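Local coordinates for phosphoribosylaminoimidazole-succinocarboxamide synthase (Saccharomyces cerevisiae, PDB 1A48), which joins aspartate to the carboxylate of CAIR at the expense of ATP, forming SAICAR in de novo purine biosynthesis, at residues 10-15 and 88-93. Residues are numbered along the deposited sequence; the frame is centred on the assembly and turned at random.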
loop_
_atom_site.group_PDB
_atom_site.type_symbol
_atom_site.label_atom_id
_atom_site.label_comp_id
_atom_site.label_asym_id
_atom_site.label_seq_id
_atom_site.Cartn_x
_atom_site.Cartn_y
_atom_site.Cartn_z
ATOM N N GLY A 10 10.936 25.081 -0.309
ATOM C CA GLY A 10 10.019 25.657 0.632
ATOM C C GLY A 10 8.746 26.278 0.058
ATOM O O GLY A 10 8.083 27.019 0.806
ATOM N N ILE A 11 8.277 25.959 -1.158
ATOM C CA ILE A 11 7.063 26.472 -1.746
ATOM C C ILE A 11 5.848 26.085 -0.921
ATOM O O ILE A 11 4.854 26.795 -0.724
ATOM C CB ILE A 11 6.925 26.145 -3.248
ATOM C CG1 ILE A 11 8.078 26.868 -4.006
ATOM C CG2 ILE A 11 5.582 26.593 -3.861
ATOM C CD1 ILE A 11 8.049 26.410 -5.463
ATOM N N LEU A 12 5.908 24.878 -0.417
ATOM C CA LEU A 12 4.947 24.217 0.439
ATOM C C LEU A 12 5.757 23.621 1.618
ATOM O O LEU A 12 6.846 23.105 1.432
ATOM C CB LEU A 12 4.320 23.038 -0.331
ATOM C CG LEU A 12 3.039 23.151 -1.053
ATOM C CD1 LEU A 12 2.556 24.490 -1.431
ATOM C CD2 LEU A 12 2.780 22.100 -2.109
ATOM N N PRO A 13 5.186 23.669 2.808
ATOM C CA PRO A 13 5.822 23.081 3.973
ATOM C C PRO A 13 5.710 21.561 3.910
ATOM O O PRO A 13 4.728 20.997 3.462
ATOM C CB PRO A 13 5.089 23.676 5.180
ATOM C CG PRO A 13 3.819 24.243 4.628
ATOM C CD PRO A 13 3.902 24.279 3.122
ATOM N N LEU A 14 6.724 20.876 4.356
ATOM C CA LEU A 14 6.808 19.439 4.441
ATOM C C LEU A 14 6.080 18.979 5.712
ATOM O O LEU A 14 6.332 19.557 6.764
ATOM C CB LEU A 14 8.253 19.051 4.529
ATOM C CG LEU A 14 8.967 18.008 3.792
ATOM C CD1 LEU A 14 10.010 17.314 4.666
ATOM C CD2 LEU A 14 8.132 16.982 3.062
ATOM N N VAL A 15 5.188 18.028 5.614
ATOM C CA VAL A 15 4.481 17.421 6.713
ATOM C C VAL A 15 5.281 16.212 7.177
ATOM O O VAL A 15 5.526 16.019 8.361
ATOM C CB VAL A 15 3.045 17.052 6.427
ATOM C CG1 VAL A 15 2.392 16.231 7.492
ATOM C CG2 VAL A 15 2.287 18.327 6.140
ATOM N N TYR A 88 -4.814 23.384 -9.055
ATOM C CA TYR A 88 -5.147 23.352 -7.674
ATOM C C TYR A 88 -3.965 23.559 -6.756
ATOM O O TYR A 88 -4.043 23.417 -5.547
ATOM C CB TYR A 88 -5.803 22.005 -7.308
ATOM C CG TYR A 88 -7.147 21.843 -7.925
ATOM C CD1 TYR A 88 -7.308 21.654 -9.289
ATOM C CD2 TYR A 88 -8.282 21.914 -7.137
ATOM C CE1 TYR A 88 -8.565 21.545 -9.861
ATOM C CE2 TYR A 88 -9.541 21.767 -7.714
ATOM C CZ TYR A 88 -9.655 21.605 -9.069
ATOM O OH TYR A 88 -10.890 21.470 -9.583
ATOM N N LEU A 89 -2.819 23.914 -7.336
ATOM C CA LEU A 89 -1.555 24.206 -6.672
ATOM C C LEU A 89 -1.079 25.621 -7.015
ATOM O O LEU A 89 -1.450 26.205 -8.028
ATOM C CB LEU A 89 -0.466 23.181 -7.074
ATOM C CG LEU A 89 -0.680 21.724 -6.602
ATOM C CD1 LEU A 89 0.412 20.878 -7.241
ATOM C CD2 LEU A 89 -0.682 21.517 -5.117
ATOM N N PRO A 90 -0.306 26.254 -6.186
ATOM C CA PRO A 90 0.288 27.551 -6.423
ATOM C C PRO A 90 1.039 27.456 -7.779
ATOM O O PRO A 90 1.750 26.507 -8.077
ATOM C CB PRO A 90 1.297 27.826 -5.281
ATOM C CG PRO A 90 0.759 26.935 -4.224
ATOM C CD PRO A 90 0.167 25.681 -4.918
ATOM N N ALA A 91 0.933 28.488 -8.563
ATOM C CA ALA A 91 1.492 28.667 -9.874
ATOM C C ALA A 91 2.941 28.295 -10.081
ATOM O O ALA A 91 3.337 27.701 -11.092
ATOM C CB ALA A 91 1.287 30.150 -10.201
ATOM N N LYS A 92 3.766 28.573 -9.087
ATOM C CA LYS A 92 5.189 28.281 -9.127
ATOM C C LYS A 92 5.474 26.801 -9.306
ATOM O O LYS A 92 6.482 26.377 -9.869
ATOM C CB LYS A 92 5.842 28.783 -7.846
ATOM C CG LYS A 92 7.321 28.917 -7.836
ATOM C CD LYS A 92 7.729 30.376 -7.894
ATOM C CE LYS A 92 9.203 30.603 -7.649
ATOM N NZ LYS A 92 10.079 30.321 -8.827
ATOM N N LEU A 93 4.547 25.947 -8.833
ATOM C CA LEU A 93 4.753 24.533 -8.937
ATOM C C LEU A 93 4.555 24.030 -10.390
ATOM O O LEU A 93 4.855 22.844 -10.704
ATOM C CB LEU A 93 3.914 23.755 -7.893
ATOM C CG LEU A 93 4.330 23.973 -6.426
ATOM C CD1 LEU A 93 3.431 23.160 -5.534
ATOM C CD2 LEU A 93 5.755 23.522 -6.215
#
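Ile11 overlaps the end of Leu93, and the two side chains lie alongside each other, running opposite ways. Both outer branches of the isoleucine take part. Its CD1 lies 3.8 Å from CD2 of Leu93, and its CG2 is 3.9 Å from the same methyl. The torsions send the two branches different ways: CG1 of Ile11 stands anti to the carbonyl carbon (chi1 -64°) and the chain then runs extended to CD1, while CG2 is anti to the backbone N. CD1 also reaches the base of Lys92, with CG of the lysine 3.5 Å from CD1 of Ile11. Here the lysine chain lies roughly perpendicular to the isoleucine. Lys92 gives only its aliphatic root to this contact. The chain bends at chi2, its end leads away from Ile11, and NZ forms a salt bridge with Glu95.

Leu12 uses its two methyls on different partners. CD2 meets CD1 of Leu93 at 3.6 Å, and CD1 approaches CG of Pro90 more loosely, at 4.1 Å. The two methyls of Leu93 are thus shared out, CD2 to Ile11 and CD1 to Leu12. Across the segments the contact is wholly apolar. Within 88-93, Leu93 N donates a hydrogen bond to Pro90 O at 3.0 Å. Pro90, Lys92 and Leu93 all point toward 10-15.

This is hydrophobic packing near the periphery of the chain. It joins the lead-in to strand 14-17, an outermost strand of the four-stranded antiparallel sheet, to the loop and 3-10 segment before helix 96-102. Tyr98 of that helix touches both Ile11 and Leu93, while Leu12 also packs on Tyr24 of strand 21-27.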